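PDB 6FTF: protein kinase A regulatory subunit, putative from Trypanosoma cruzi, which probably serves as the regulatory subunit of a protein kinase A that does not respond to cAMP, binding nucleoside analogues in two cyclic nucleotide-binding domains. Local coordinates for residues V56-G59 with A60-R63; L136-D139 with T140-L144; E235-L239 with N240-T244; Y286-N289 with V290-T293. One frame throughout, in Å; residues are numbered along the deposited sequence.

Contact 1 of 4, residues V56-G59 with A60-R63; sequences VVAG and AMQR
The flat groups here are the peptide carbonyls of Val57 and Ala58. Each has a backbone NH standing above its plane. Ala60 N sits 65° out of the Val57 carbonyl plane and donates to Val57 O at 3.0 Å. Met61 N lies 63° out of the Ala58 carbonyl plane, 3.1 Å from Ala58 O. Both are bonds from residue i+3 back to residue i, the spacing of a 3-10 turn. Ala60 N also makes a weak bond to Val56 O, the alpha-helical partner, so its hydrogen is shared between two carbonyls. This is the last turn of helix 51-60, which passes straight into strand 62-67 of the first cyclic nucleotide-binding domain. The backbone of Met61 is already extended. Two carbonyls at the junction, those of Gly59 and Met61, accept from Lys28 NZ. Met61 is modelled in two conformers. In the one described, its side chain folds back under the turn. Its CG lies beside its own backbone N (chi1 -65°) and comes within 3.2 Å of Val57 O. The chain then bends at chi3, and the position of its methyl is doubtful. Ala60 CB rests 3.5 Å from Val57 O. Beyond the turn, Ala58 and Met61 pack on Ile36 of helix 30-42. Val57 and Ala60 face Leu136 of strand 130-137.

Contact 2 of 4, residues L136-D139 with T140-L144; sequences LDRD and TYRNL
Asp137 and Thr140 cross at about a right angle, and both carboxylate oxygens of Asp137 are used. The Asp137 CG sits between its backbone N and carbonyl carbon (chi1 68°), which turns the carboxylate onto the start of the helix. OD1 takes the Thr140 OG1 hydrogen at 2.7 Å through its syn lone pair. Thr140 OG1 also bonds to Tyr21 OH. OD2 is met from above the carboxylate plane by Thr140 N at 2.9 Å. Asp137 is thus the N-cap of helix 138-145. Arg138 and Arg142 lie side by side and point the same way, with guanidinium planes 87° apart. Arg142 CD touches Arg138 CG at 3.8 Å and meets the edge of the Arg138 guanidinium. The charge of Arg138 is paired with Asp117. One water links Asp139 OD1 to Arg142 NH1. Asp139 O is gripped twice by Asn143: ND2 and N, each 2.9 Å away, come from opposite faces of its plane. Leu136 CD1 packs on Thr140 CG2 at 3.7 Å. The cap lies where strand 130-137 passes into the helix; a helix after the last barrel strand is usual in cyclic nucleotide-binding domains. Tyr141 lies against helix 111-116 and Leu144 on Val56 of helix 51-60.

Contact 3 of 4, residues E235-L239 with N240-T244; sequences ELEFL and NNHRT. With 7CI (7-cyano-7-deazainosine), chain E.
Glu237 O accepts two weak bonds from NH groups just past the helix: Asn241 N at 2.9 Å and His242 N at 3.5 Å. One residue earlier, Asn240 N makes a regular helical bond to Leu236 O. Asn241 then leaves the helix with positive phi, and the chain doubles back along Glu237. This brings the His242 ring alongside. Glu237 CA stands over one face of that ring, 4.2 Å from its centroid and 19° off the normal, a CH-pi contact. Two bonds set the rotation of the ring: His242 ND1 donates to Arg243 O in the ring plane at 2.8 Å, nearly straight at 176°, and NE2 is hydrogen-bonded to Tyr287 OH. His242 O is buried against the Glu237 chain and has no polar partner in the model.

The Glu237 side chain bends at chi2 (70°) and turns its carboxylate to the ribose of 7-cyano-7-deazainosine. The ligand hydroxyl O3 donates to Glu237 OE1 at 2.7 Å, and O4 donates to Glu237 OE2 at 2.7 Å. Leu236 N also bonds to O3. A short helix and loop in this place form the phosphate-binding cassette of cyclic nucleotide-binding domains. A carboxylate beside O3 and O4 would probably disfavour a cyclic phosphate, consistent with a kinase independent of cAMP. Thr244 CG2 packs on Glu237 CG at 3.8 Å. Around the cassette, Phe238 touches strand 201-205 and makes a T-shaped stack with Phe264. Leu239 lies on helix 272-275, and Leu236 faces helix 285-293.

Contact 4 of 4, residues Y286-N289 with V290-T293; sequences YYQN and VLKT. With 7CI (7-cyano-7-deazainosine), chain E.
Both tyrosines hold CG anti to the backbone N (chi1 174° in Tyr286, -178° in Tyr287), which places each ring beside its own carbonyl carbon and near the residue four places on. They lie on helix 285-293, which lines the base end of the nucleoside pocket, consistent with the C-terminal lid of other cyclic nucleotide-binding domains. Tyr286 CE2 touches Val290 CG2 at 3.6 Å. Leu291 packs over one face of the Tyr287 ring, with CG 4.0 Å from the centroid and 17° off the normal, a CH-pi contact. Leu291 CD1 lies toward the rim of that ring, at CE2.

The ligand meets the first turn. Its cyano nitrogen N4 lies in the plane of the Tyr286 ring, at the edge, 3.1 Å from Tyr286 CD2. The base oxygen O5 accepts a weak bond from Tyr287 N at 3.0 Å. Tyr286 OH is hydrogen-bonded to Arg215 N. Regular helical bonds run from Val290 N to Tyr286 O and from Leu291 N to Tyr287 O. At the end of the segment, Asn289 O accepts two hydrogens from Thr293, with N at 3.0 Å and OG1 at 2.9 Å, from opposite faces of its carbonyl plane.

Overall arrangement
The four contacts follow one another along the chain and form two pairs. Contacts 1 and 2 belong to the first cyclic nucleotide-binding domain, with centres 10 Å apart. They reach neighbouring strands of one antiparallel sheet, 62-67 and 130-137, and pack directly on each other. Contacts 3 and 4 lie 13 Å apart, centre to centre, in the second binding unit, and meet through the Tyr287 hydroxyl. Both touch the same 7-cyano-7-deazainosine, contact 3 at the ribose and contact 4 at the base. The pairs are far apart: contacts 2 and 4 are 48 Å from centre to centre. The first pair joins helices to the first domain's sheet; the second lines part of the second domain's nucleoside pocket.

Contact 1 of 4, residues V56-G59 with A60-R63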
loop_
_atom_site.group_PDB
_atom_site.type_symbol
_atom_site.label_atom_id
_atom_site.label_comp_id
_atom_site.label_asym_id
_atom_site.label_seq_id
_atom_site.Cartn_x
_atom_site.Cartn_y
_atom_site.Cartn_z
ATOM N N VAL A 56 4.966 9.075 -16.999
ATOM C CA VAL A 56 6.222 9.820 -17.108
ATOM C C VAL A 56 7.326 9.105 -16.346
ATOM O O VAL A 56 8.447 8.932 -16.842
ATOM C CB VAL A 56 6.048 11.269 -16.606
ATOM C CG1 VAL A 56 7.384 11.981 -16.516
ATOM C CG2 VAL A 56 5.104 12.051 -17.508
ATOM N N VAL A 57 7.038 8.709 -15.109
ATOM C CA VAL A 57 8.027 8.023 -14.291
ATOM C C VAL A 57 8.453 6.727 -14.969
ATOM O O VAL A 57 9.647 6.422 -15.068
ATOM C CB VAL A 57 7.467 7.791 -12.874
ATOM C CG1 VAL A 57 8.371 6.877 -12.080
ATOM C CG2 VAL A 57 7.304 9.121 -12.139
ATOM N N ALA A 58 7.490 5.950 -15.463
ATOM C CA ALA A 58 7.806 4.721 -16.184
ATOM C C ALA A 58 8.723 4.986 -17.364
ATOM O O ALA A 58 9.702 4.253 -17.585
ATOM C CB ALA A 58 6.533 3.993 -16.607
ATOM N N GLY A 59 8.438 6.028 -18.130
ATOM C CA GLY A 59 9.282 6.376 -19.256
ATOM C C GLY A 59 10.703 6.699 -18.863
ATOM O O GLY A 59 11.628 6.492 -19.650
ATOM N N ALA A 60 10.897 7.220 -17.655
ATOM C CA ALA A 60 12.219 7.615 -17.195
ATOM C C ALA A 60 13.036 6.446 -16.665
ATOM O O ALA A 60 14.233 6.616 -16.410
ATOM C CB ALA A 60 12.112 8.663 -16.081
ATOM N N MET A 61 12.445 5.275 -16.528
ATOM C CA MET A 61 13.141 4.155 -15.928
ATOM C C MET A 61 13.954 3.372 -16.943
ATOM O O MET A 61 13.672 3.366 -18.152
ATOM C CB MET A 61 12.136 3.261 -15.224
ATOM C CG MET A 61 11.477 3.981 -14.058
ATOM S SD MET A 61 10.374 2.957 -13.074
ATOM C CE MET A 61 8.831 3.274 -13.653
ATOM N N GLN A 62 15.006 2.743 -16.439
ATOM C CA GLN A 62 15.869 1.899 -17.252
ATOM C C GLN A 62 16.016 0.546 -16.569
ATOM O O GLN A 62 15.973 0.440 -15.343
ATOM C CB GLN A 62 17.253 2.524 -17.387
ATOM C CG GLN A 62 17.256 3.933 -17.960
ATOM C CD GLN A 62 18.643 4.533 -17.946
ATOM O OE1 GLN A 62 19.043 5.218 -16.993
ATOM N NE2 GLN A 62 19.394 4.254 -18.986
ATOM N N ARG A 63 16.228 -0.497 -17.350
ATOM C CA ARG A 63 16.273 -1.843 -16.796
ATOM C C ARG A 63 17.679 -2.225 -16.369
ATOM O O ARG A 63 18.649 -1.925 -17.068
ATOM C CB ARG A 63 15.765 -2.852 -17.818
ATOM C CG ARG A 63 15.666 -4.283 -17.276
ATOM C CD ARG A 63 14.780 -5.115 -18.188
ATOM N NE ARG A 63 15.323 -5.137 -19.539
ATOM C CZ ARG A 63 14.624 -5.276 -20.651
ATOM N NH1 ARG A 63 15.269 -5.272 -21.806
ATOM N NH2 ARG A 63 13.316 -5.410 -20.627
#

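Contact 2 of 4, residues L136-D139 with T140-L144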
loop_
_atom_site.group_PDB
_atom_site.type_symbol
_atom_site.label_atom_id
_atom_site.label_comp_id
_atom_site.label_asym_id
_atom_site.label_seq_id
_atom_site.Cartn_x
_atom_site.Cartn_y
_atom_site.Cartn_z
ATOM N N LEU A 136 15.151 4.237 -11.421
ATOM C CA LEU A 136 14.801 5.647 -11.547
ATOM C C LEU A 136 15.906 6.509 -10.954
ATOM O O LEU A 136 16.486 6.170 -9.923
ATOM C CB LEU A 136 13.492 5.936 -10.807
ATOM C CG LEU A 136 12.882 7.316 -11.011
ATOM C CD1 LEU A 136 12.440 7.513 -12.452
ATOM C CD2 LEU A 136 11.702 7.515 -10.084
ATOM N N ASP A 137 16.195 7.622 -11.616
ATOM C CA ASP A 137 17.210 8.556 -11.155
ATOM C C ASP A 137 16.693 9.427 -10.011
ATOM O O ASP A 137 15.490 9.646 -9.841
ATOM C CB ASP A 137 17.655 9.439 -12.326
ATOM C CG ASP A 137 16.561 10.392 -12.783
ATOM O OD1 ASP A 137 15.617 9.944 -13.476
ATOM O OD2 ASP A 137 16.629 11.591 -12.409
ATOM N N ARG A 138 17.652 9.974 -9.261
ATOM C CA ARG A 138 17.352 10.792 -8.089
ATOM C C ARG A 138 16.503 12.004 -8.439
ATOM O O ARG A 138 15.548 12.320 -7.725
ATOM C CB ARG A 138 18.659 11.237 -7.439
ATOM C CG ARG A 138 18.514 12.267 -6.332
ATOM C CD ARG A 138 19.872 12.392 -5.642
ATOM N NE ARG A 138 19.925 13.283 -4.494
ATOM C CZ ARG A 138 21.027 13.462 -3.768
ATOM N NH1 ARG A 138 22.144 12.810 -4.081
ATOM N NH2 ARG A 138 21.018 14.286 -2.731
ATOM N N ASP A 139 16.864 12.734 -9.494
ATOM C CA ASP A 139 16.163 13.987 -9.767
ATOM C C ASP A 139 14.711 13.729 -10.127
ATOM O O ASP A 139 13.821 14.465 -9.694
ATOM C CB ASP A 139 16.863 14.786 -10.871
ATOM C CG ASP A 139 18.176 15.423 -10.408
ATOM O OD1 ASP A 139 18.454 15.429 -9.192
ATOM O OD2 ASP A 139 18.925 15.933 -11.275
ATOM N N THR A 140 14.439 12.678 -10.898
ATOM C CA THR A 140 13.049 12.394 -11.201
ATOM C C THR A 140 12.298 11.985 -9.945
ATOM O O THR A 140 11.154 12.396 -9.745
ATOM C CB THR A 140 12.920 11.331 -12.293
ATOM O OG1 THR A 140 13.629 11.773 -13.453
ATOM C CG2 THR A 140 11.484 11.120 -12.662
ATOM N N TYR A 141 12.913 11.151 -9.103
ATOM C CA TYR A 141 12.265 10.801 -7.847
ATOM C C TYR A 141 11.950 12.059 -7.033
ATOM O O TYR A 141 10.820 12.255 -6.571
ATOM C CB TYR A 141 13.108 9.814 -7.022
ATOM C CG TYR A 141 12.400 9.532 -5.718
ATOM C CD1 TYR A 141 11.284 8.697 -5.665
ATOM C CD2 TYR A 141 12.766 10.195 -4.558
ATOM C CE1 TYR A 141 10.590 8.502 -4.468
ATOM C CE2 TYR A 141 12.072 10.012 -3.365
ATOM C CZ TYR A 141 10.993 9.170 -3.337
ATOM O OH TYR A 141 10.304 9.013 -2.149
ATOM N N ARG A 142 12.937 12.940 -6.855
ATOM C CA ARG A 142 12.725 14.087 -5.975
ATOM C C ARG A 142 11.748 15.091 -6.562
ATOM O O ARG A 142 10.989 15.720 -5.812
ATOM C CB ARG A 142 14.048 14.771 -5.641
ATOM C CG ARG A 142 14.969 13.879 -4.829
ATOM C CD ARG A 142 16.218 14.575 -4.340
ATOM N NE ARG A 142 15.923 15.584 -3.321
ATOM C CZ ARG A 142 16.130 16.895 -3.455
ATOM N NH1 ARG A 142 16.656 17.397 -4.566
ATOM N NH2 ARG A 142 15.817 17.712 -2.457
ATOM N N ASN A 143 11.755 15.275 -7.882
ATOM C CA ASN A 143 10.909 16.292 -8.494
ATOM C C ASN A 143 9.500 15.797 -8.754
ATOM O O ASN A 143 8.544 16.570 -8.605
ATOM C CB ASN A 143 11.511 16.769 -9.808
ATOM C CG ASN A 143 12.545 17.815 -9.609
ATOM O OD1 ASN A 143 12.225 19.010 -9.524
ATOM N ND2 ASN A 143 13.790 17.399 -9.507
ATOM N N LEU A 144 9.338 14.541 -9.161
ATOM C CA LEU A 144 8.044 14.060 -9.620
ATOM C C LEU A 144 7.363 13.069 -8.694
ATOM O O LEU A 144 6.136 12.913 -8.781
ATOM C CB LEU A 144 8.176 13.403 -10.994
ATOM C CG LEU A 144 8.742 14.263 -12.116
ATOM C CD1 LEU A 144 8.608 13.492 -13.404
ATOM C CD2 LEU A 144 8.036 15.608 -12.220
HETATM O O HOH W 1 16.978 16.440 -7.112
#

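Contact 3 of 4, residues E235-L239 with N240-T244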
loop_
_atom_site.group_PDB
_atom_site.type_symbol
_atom_site.label_atom_id
_atom_site.label_comp_id
_atom_site.label_asym_id
_atom_site.label_seq_id
_atom_site.Cartn_x
_atom_site.Cartn_y
_atom_site.Cartn_z
ATOM N N GLU A 235 -11.831 -5.024 4.645
ATOM C CA GLU A 235 -10.858 -6.048 4.306
ATOM C C GLU A 235 -11.492 -7.334 3.798
ATOM O O GLU A 235 -10.806 -8.117 3.131
ATOM C CB GLU A 235 -9.937 -6.383 5.482
ATOM C CG GLU A 235 -10.568 -7.196 6.588
ATOM C CD GLU A 235 -11.483 -6.414 7.491
ATOM O OE1 GLU A 235 -11.531 -5.162 7.379
ATOM O OE2 GLU A 235 -12.147 -7.075 8.338
ATOM N N LEU A 236 -12.761 -7.611 4.106
ATOM C CA LEU A 236 -13.291 -8.934 3.790
ATOM C C LEU A 236 -13.322 -9.159 2.290
ATOM O O LEU A 236 -12.984 -10.247 1.798
ATOM C CB LEU A 236 -14.690 -9.116 4.371
ATOM C CG LEU A 236 -14.796 -9.013 5.888
ATOM C CD1 LEU A 236 -16.221 -9.283 6.328
ATOM C CD2 LEU A 236 -13.839 -9.976 6.598
ATOM N N GLU A 237 -13.729 -8.144 1.550
ATOM C CA GLU A 237 -13.781 -8.236 0.099
ATOM C C GLU A 237 -12.400 -8.442 -0.494
ATOM O O GLU A 237 -12.268 -9.086 -1.546
ATOM C CB GLU A 237 -14.406 -6.965 -0.461
ATOM C CG GLU A 237 -15.891 -6.808 -0.131
ATOM C CD GLU A 237 -16.207 -6.520 1.330
ATOM O OE1 GLU A 237 -15.429 -5.790 1.997
ATOM O OE2 GLU A 237 -17.249 -7.017 1.822
ATOM N N PHE A 238 -11.379 -7.851 0.138
ATOM C CA PHE A 238 -10.004 -7.974 -0.336
ATOM C C PHE A 238 -9.475 -9.378 -0.089
ATOM O O PHE A 238 -8.702 -9.909 -0.906
ATOM C CB PHE A 238 -9.067 -7.027 0.417
ATOM C CG PHE A 238 -9.282 -5.546 0.207
ATOM C CD1 PHE A 238 -10.359 -4.989 -0.482
ATOM C CD2 PHE A 238 -8.323 -4.690 0.734
ATOM C CE1 PHE A 238 -10.457 -3.598 -0.618
ATOM C CE2 PHE A 238 -8.401 -3.341 0.584
ATOM C CZ PHE A 238 -9.470 -2.786 -0.079
ATOM N N LEU A 239 -9.845 -9.975 1.047
ATOM C CA LEU A 239 -9.385 -11.312 1.417
ATOM C C LEU A 239 -10.049 -12.374 0.562
ATOM O O LEU A 239 -9.403 -13.354 0.166
ATOM C CB LEU A 239 -9.704 -11.588 2.887
ATOM C CG LEU A 239 -8.900 -10.754 3.887
ATOM C CD1 LEU A 239 -9.461 -10.913 5.275
ATOM C CD2 LEU A 239 -7.422 -11.130 3.894
ATOM N N ASN A 240 -11.353 -12.225 0.299
ATOM C CA ASN A 240 -12.155 -13.297 -0.275
ATOM C C ASN A 240 -12.710 -12.962 -1.651
ATOM O O ASN A 240 -13.504 -13.739 -2.197
ATOM C CB ASN A 240 -13.229 -13.719 0.721
ATOM C CG ASN A 240 -12.632 -14.405 1.933
ATOM O OD1 ASN A 240 -11.671 -15.184 1.794
ATOM N ND2 ASN A 240 -13.172 -14.145 3.113
ATOM N N ASN A 241 -12.286 -11.852 -2.241
ATOM C CA ASN A 241 -12.540 -11.534 -3.646
ATOM C C ASN A 241 -14.027 -11.549 -4.001
ATOM O O ASN A 241 -14.474 -12.249 -4.917
ATOM C CB ASN A 241 -11.753 -12.474 -4.559
ATOM C CG ASN A 241 -10.281 -12.238 -4.493
ATOM O OD1 ASN A 241 -9.817 -11.109 -4.524
ATOM N ND2 ASN A 241 -9.527 -13.317 -4.400
ATOM N N HIS A 242 -14.789 -10.706 -3.306
ATOM C CA HIS A 242 -16.212 -10.572 -3.605
ATOM C C HIS A 242 -16.631 -9.116 -3.421
ATOM O O HIS A 242 -15.921 -8.318 -2.798
ATOM C CB HIS A 242 -17.070 -11.528 -2.760
ATOM C CG HIS A 242 -16.890 -11.362 -1.282
ATOM N ND1 HIS A 242 -17.383 -10.283 -0.586
ATOM C CD2 HIS A 242 -16.249 -12.131 -0.367
ATOM C CE1 HIS A 242 -17.046 -10.393 0.689
ATOM N NE2 HIS A 242 -16.360 -11.507 0.849
ATOM N N ARG A 243 -17.793 -8.770 -3.966
ATOM C CA ARG A 243 -18.348 -7.437 -3.776
ATOM C C ARG A 243 -18.778 -7.253 -2.324
ATOM O O ARG A 243 -18.907 -8.197 -1.560
ATOM C CB ARG A 243 -19.502 -7.195 -4.756
ATOM C CG ARG A 243 -19.063 -7.197 -6.217
ATOM C CD ARG A 243 -20.204 -6.922 -7.162
ATOM N NE ARG A 243 -20.592 -5.515 -7.235
ATOM C CZ ARG A 243 -20.086 -4.634 -8.093
ATOM N NH1 ARG A 243 -19.119 -4.956 -8.912
ATOM N NH2 ARG A 243 -20.563 -3.396 -8.120
ATOM N N THR A 244 -19.015 -6.009 -1.937
ATOM C CA THR A 244 -19.305 -5.727 -0.535
ATOM C C THR A 244 -20.628 -6.349 -0.116
ATOM O O THR A 244 -21.617 -6.340 -0.855
ATOM C CB THR A 244 -19.295 -4.225 -0.254
ATOM O OG1 THR A 244 -20.264 -3.608 -1.082
ATOM C CG2 THR A 244 -17.931 -3.601 -0.502
HETATM C C1 7CI E . -17.689 -5.304 7.238
HETATM N N1 7CI E . -18.523 -6.541 7.485
HETATM O O1 7CI E . -18.278 -4.535 6.213
HETATM C C2 7CI E . -18.649 -7.125 8.665
HETATM N N2 7CI E . -18.133 -6.761 9.863
HETATM O O2 7CI E . -15.400 -4.706 7.188
HETATM C C3 7CI E . -18.486 -7.481 10.947
HETATM N N3 7CI E . -19.285 -8.628 10.824
HETATM O O3 7CI E . -15.194 -5.492 4.653
HETATM C C4 7CI E . -19.783 -9.033 9.616
HETATM N N4 7CI E . -21.270 -10.023 5.800
HETATM C C5 7CI E . -19.499 -8.257 8.472
HETATM O O5 7CI E . -20.456 -10.103 9.598
HETATM C C6 7CI E . -19.859 -8.303 7.058
HETATM C C7 7CI E . -19.218 -7.195 6.522
HETATM C C8 7CI E . -20.632 -9.243 6.379
HETATM C C9 7CI E . -16.318 -5.643 6.763
HETATM C C10 7CI E . -16.476 -5.657 5.332
HETATM C C11 7CI E . -17.379 -4.423 5.118
HETATM C C12 7CI E . -18.197 -4.443 3.764
HETATM O O4 7CI E . -18.784 -5.683 3.580
#

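Contact 4 of 4, residues Y286-N289 with V290-T293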
loop_
_atom_site.group_PDB
_atom_site.type_symbol
_atom_site.label_atom_id
_atom_site.label_comp_id
_atom_site.label_asym_id
_atom_site.label_seq_id
_atom_site.Cartn_x
_atom_site.Cartn_y
_atom_site.Cartn_z
ATOM N N TYR A 286 -22.439 -13.335 11.084
ATOM C CA TYR A 286 -23.237 -13.044 9.899
ATOM C C TYR A 286 -22.439 -13.330 8.624
ATOM O O TYR A 286 -22.918 -14.003 7.705
ATOM C CB TYR A 286 -23.720 -11.585 9.971
ATOM C CG TYR A 286 -24.430 -11.145 8.721
ATOM C CD1 TYR A 286 -25.791 -11.335 8.557
ATOM C CD2 TYR A 286 -23.731 -10.569 7.688
ATOM C CE1 TYR A 286 -26.433 -10.963 7.399
ATOM C CE2 TYR A 286 -24.366 -10.192 6.520
ATOM C CZ TYR A 286 -25.712 -10.396 6.387
ATOM O OH TYR A 286 -26.353 -10.044 5.227
ATOM N N TYR A 287 -21.203 -12.838 8.557
ATOM C CA TYR A 287 -20.364 -13.049 7.383
ATOM C C TYR A 287 -20.094 -14.519 7.144
ATOM O O TYR A 287 -20.032 -14.954 5.994
ATOM C CB TYR A 287 -19.039 -12.324 7.550
ATOM C CG TYR A 287 -18.115 -12.432 6.368
ATOM C CD1 TYR A 287 -18.493 -11.974 5.108
ATOM C CD2 TYR A 287 -16.839 -12.930 6.515
ATOM C CE1 TYR A 287 -17.631 -12.028 4.027
ATOM C CE2 TYR A 287 -15.958 -12.977 5.463
ATOM C CZ TYR A 287 -16.353 -12.525 4.215
ATOM O OH TYR A 287 -15.453 -12.570 3.188
ATOM N N GLN A 288 -19.902 -15.302 8.211
ATOM C CA GLN A 288 -19.644 -16.718 7.992
ATOM C C GLN A 288 -20.801 -17.351 7.245
ATOM O O GLN A 288 -20.603 -18.254 6.426
ATOM C CB GLN A 288 -19.430 -17.471 9.309
ATOM C CG GLN A 288 -18.302 -16.996 10.187
ATOM C CD GLN A 288 -17.074 -16.617 9.425
ATOM O OE1 GLN A 288 -16.469 -17.438 8.739
ATOM N NE2 GLN A 288 -16.676 -15.356 9.556
ATOM N N ASN A 289 -22.024 -16.927 7.556
ATOM C CA ASN A 289 -23.186 -17.451 6.850
ATOM C C ASN A 289 -23.258 -16.951 5.408
ATOM O O ASN A 289 -23.698 -17.689 4.514
ATOM C CB ASN A 289 -24.458 -17.108 7.613
ATOM C CG ASN A 289 -25.674 -17.660 6.943
ATOM O OD1 ASN A 289 -26.502 -16.915 6.409
ATOM N ND2 ASN A 289 -25.778 -18.979 6.923
ATOM N N VAL A 290 -22.847 -15.703 5.158
ATOM C CA VAL A 290 -22.737 -15.216 3.787
ATOM C C VAL A 290 -21.834 -16.137 2.989
ATOM O O VAL A 290 -22.141 -16.524 1.852
ATOM C CB VAL A 290 -22.198 -13.772 3.780
ATOM C CG1 VAL A 290 -21.821 -13.336 2.378
ATOM C CG2 VAL A 290 -23.212 -12.820 4.321
ATOM N N LEU A 291 -20.686 -16.492 3.564
ATOM C CA LEU A 291 -19.753 -17.343 2.845
ATOM C C LEU A 291 -20.333 -18.729 2.651
ATOM O O LEU A 291 -20.193 -19.321 1.569
ATOM C CB LEU A 291 -18.409 -17.434 3.575
ATOM C CG LEU A 291 -17.603 -16.145 3.681
ATOM C CD1 LEU A 291 -16.342 -16.427 4.476
ATOM C CD2 LEU A 291 -17.272 -15.584 2.310
ATOM N N LYS A 292 -20.973 -19.271 3.680
ATOM C CA LYS A 292 -21.470 -20.634 3.591
ATOM C C LYS A 292 -22.548 -20.754 2.527
ATOM O O LYS A 292 -22.611 -21.760 1.813
ATOM C CB LYS A 292 -22.016 -21.060 4.944
ATOM C CG LYS A 292 -22.394 -22.526 4.959
ATOM C CD LYS A 292 -22.733 -22.982 6.349
ATOM C CE LYS A 292 -24.205 -23.303 6.446
ATOM N NZ LYS A 292 -24.597 -23.763 7.811
ATOM N N THR A 293 -23.404 -19.743 2.404
ATOM C CA THR A 293 -24.514 -19.787 1.460
ATOM C C THR A 293 -24.182 -19.174 0.114
ATOM O O THR A 293 -25.037 -19.205 -0.781
ATOM C CB THR A 293 -25.749 -19.096 2.026
ATOM O OG1 THR A 293 -25.476 -17.708 2.261
ATOM C CG2 THR A 293 -26.182 -19.749 3.323
HETATM C C1 7CI E . -17.689 -5.304 7.238
HETATM N N1 7CI E . -18.523 -6.541 7.485
HETATM O O1 7CI E . -18.278 -4.535 6.213
HETATM C C2 7CI E . -18.649 -7.125 8.665
HETATM N N2 7CI E . -18.133 -6.761 9.863
HETATM O O2 7CI E . -15.400 -4.706 7.188
HETATM C C3 7CI E . -18.486 -7.481 10.947
HETATM N N3 7CI E . -19.285 -8.628 10.824
HETATM O O3 7CI E . -15.194 -5.492 4.653
HETATM C C4 7CI E . -19.783 -9.033 9.616
HETATM N N4 7CI E . -21.270 -10.023 5.800
HETATM C C5 7CI E . -19.499 -8.257 8.472
HETATM O O5 7CI E . -20.456 -10.103 9.598
HETATM C C6 7CI E . -19.859 -8.303 7.058
HETATM C C7 7CI E . -19.218 -7.195 6.522
HETATM C C8 7CI E . -20.632 -9.243 6.379
HETATM C C9 7CI E . -16.318 -5.643 6.763
HETATM C C10 7CI E . -16.476 -5.657 5.332
HETATM C C11 7CI E . -17.379 -4.423 5.118
HETATM C C12 7CI E . -18.197 -4.443 3.764
HETATM O O4 7CI E . -18.784 -5.683 3.580
#